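Local coordinates for protein PML (Homo sapiens, PDB 6IMQ) that probably oligomerizes through its zinc-binding B1-box to regulate the biogenesis of PML nuclear bodies, a process linked to leukemogenesis, at residues 19-24 against 33-38. Numbering follows the deposited sequence.
Sequences ADFWCF and KCFEAH. With ZN (zinc ion), chain I; ZN (zinc ion), chain H.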
# COMPACT_ATOMS: atom_id res chain seq x y z
N ALA B 19 3.76 -11.20 5.28
CA ALA B 19 3.46 -10.24 4.23
C ALA B 19 3.81 -8.82 4.68
O ALA B 19 3.75 -8.48 5.86
CB ALA B 19 1.99 -10.31 3.83
N ASP B 20 4.22 -8.01 3.71
CA ASP B 20 4.52 -6.61 3.97
C ASP B 20 3.93 -5.68 2.93
O ASP B 20 3.92 -4.46 3.16
CB ASP B 20 6.04 -6.39 4.02
CG ASP B 20 6.68 -7.07 5.21
OD1 ASP B 20 6.09 -7.05 6.31
OD2 ASP B 20 7.78 -7.63 5.03
N PHE B 21 3.45 -6.19 1.81
CA PHE B 21 2.94 -5.38 0.73
C PHE B 21 1.68 -6.00 0.18
O PHE B 21 1.43 -7.20 0.29
CB PHE B 21 3.99 -5.21 -0.37
CG PHE B 21 5.18 -4.46 0.07
CD1 PHE B 21 6.21 -5.09 0.74
CD2 PHE B 21 5.27 -3.10 -0.17
CE1 PHE B 21 7.32 -4.38 1.15
CE2 PHE B 21 6.37 -2.38 0.25
CZ PHE B 21 7.40 -3.02 0.91
N TRP B 22 0.85 -5.13 -0.38
CA TRP B 22 -0.38 -5.50 -1.05
C TRP B 22 -0.31 -4.90 -2.44
O TRP B 22 -0.04 -3.70 -2.59
CB TRP B 22 -1.61 -4.99 -0.30
CG TRP B 22 -2.90 -5.12 -1.05
CD1 TRP B 22 -3.60 -4.12 -1.65
CD2 TRP B 22 -3.67 -6.32 -1.26
NE1 TRP B 22 -4.75 -4.61 -2.22
CE2 TRP B 22 -4.81 -5.96 -2.00
CE3 TRP B 22 -3.49 -7.65 -0.90
CZ2 TRP B 22 -5.78 -6.88 -2.38
CZ3 TRP B 22 -4.45 -8.57 -1.28
CH2 TRP B 22 -5.58 -8.19 -2.01
N CYS B 23 -0.52 -5.73 -3.45
CA CYS B 23 -0.56 -5.25 -4.82
C CYS B 23 -2.02 -5.08 -5.24
O CYS B 23 -2.80 -6.04 -5.18
CB CYS B 23 0.15 -6.19 -5.78
SG CYS B 23 0.04 -5.53 -7.43
N PHE B 24 -2.36 -3.88 -5.70
CA PHE B 24 -3.74 -3.60 -6.08
C PHE B 24 -4.14 -4.27 -7.39
O PHE B 24 -5.32 -4.58 -7.58
CB PHE B 24 -3.96 -2.09 -6.17
CG PHE B 24 -3.89 -1.40 -4.85
CD1 PHE B 24 -4.90 -1.57 -3.92
CD2 PHE B 24 -2.82 -0.58 -4.52
CE1 PHE B 24 -4.86 -0.94 -2.70
CE2 PHE B 24 -2.78 0.06 -3.29
CZ PHE B 24 -3.80 -0.13 -2.38
N LYS B 33 10.97 -9.24 0.14
CA LYS B 33 11.85 -9.82 -0.87
C LYS B 33 11.08 -10.24 -2.12
O LYS B 33 11.53 -9.97 -3.24
CB LYS B 33 12.64 -10.98 -0.23
CG LYS B 33 12.36 -12.37 -0.72
CD LYS B 33 13.41 -12.77 -1.73
CE LYS B 33 12.80 -13.68 -2.73
NZ LYS B 33 12.64 -15.09 -2.35
N CYS B 34 9.91 -10.86 -1.97
CA CYS B 34 9.10 -11.13 -3.15
C CYS B 34 8.57 -9.83 -3.75
O CYS B 34 8.41 -9.74 -4.97
CB CYS B 34 7.96 -12.08 -2.80
SG CYS B 34 8.55 -13.77 -2.43
N PHE B 35 8.32 -8.82 -2.92
CA PHE B 35 7.83 -7.56 -3.47
C PHE B 35 8.88 -6.87 -4.33
O PHE B 35 8.55 -6.33 -5.39
CB PHE B 35 7.37 -6.64 -2.36
CG PHE B 35 6.81 -5.36 -2.86
CD1 PHE B 35 5.65 -5.36 -3.61
CD2 PHE B 35 7.45 -4.17 -2.61
CE1 PHE B 35 5.13 -4.18 -4.09
CE2 PHE B 35 6.94 -2.99 -3.08
CZ PHE B 35 5.77 -2.99 -3.82
N GLU B 36 10.15 -6.87 -3.91
CA GLU B 36 11.19 -6.25 -4.74
C GLU B 36 11.26 -6.92 -6.11
O GLU B 36 11.48 -6.25 -7.13
CB GLU B 36 12.54 -6.28 -4.02
CG GLU B 36 12.48 -5.70 -2.62
CD GLU B 36 13.57 -4.66 -2.33
OE1 GLU B 36 14.50 -4.51 -3.15
OE2 GLU B 36 13.48 -4.00 -1.28
N ALA B 37 11.07 -8.24 -6.18
CA ALA B 37 11.05 -8.91 -7.48
C ALA B 37 9.84 -8.49 -8.29
O ALA B 37 9.93 -8.26 -9.50
CB ALA B 37 11.07 -10.43 -7.30
N HIS B 38 8.68 -8.39 -7.65
CA HIS B 38 7.47 -7.94 -8.32
C HIS B 38 7.66 -6.54 -8.92
O HIS B 38 7.24 -6.28 -10.05
CB HIS B 38 6.33 -8.02 -7.31
CG HIS B 38 5.07 -7.33 -7.73
ND1 HIS B 38 4.88 -5.97 -7.56
CD2 HIS B 38 3.92 -7.81 -8.25
CE1 HIS B 38 3.68 -5.64 -7.99
NE2 HIS B 38 3.07 -6.74 -8.41
ZN ZN I . 1.17 -6.87 -8.95
ZN ZN H . 7.73 -13.83 -0.27
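F21 of strand 21-23 lays its ring over one face of F35 from helix 32-41. The two form an offset stack, planes at 7° and centroids 3.9 Å apart. F21 CD2 lies 3.4 Å from F35 CE2. F35 CD2 sits over the centre of the F21 ring, whereas F21 CD2 lies toward the rim of F35. F21 CB adds a CH-pi contact over the F35 face. F35 holds CG opposite its backbone N (chi1 -178°), which carries the ring from the helix to the strand. Replacing F21 by alanine removes the ring, which would probably leave this face of F35 without its stacking partner and open a gap between strand and helix.

C23, two residues along the strand, and H38 join the same elements through a zinc ion. C23 SG binds the zinc ion at 2.3 Å. H38 NE2 binds the same zinc ion at 2.0 Å. C26 and H44 complete this site. C34 SG binds the other zinc ion, together with C12, C15 and C31. Further out, L30 touches both F35 and H38, and P48 touches F21. Strand 28-30 meets D20 and F21 at a single residue, L30, which makes a classic beta bulge. A helix packed on a small antiparallel sheet, with two zinc sites, is the B-box zinc finger fold.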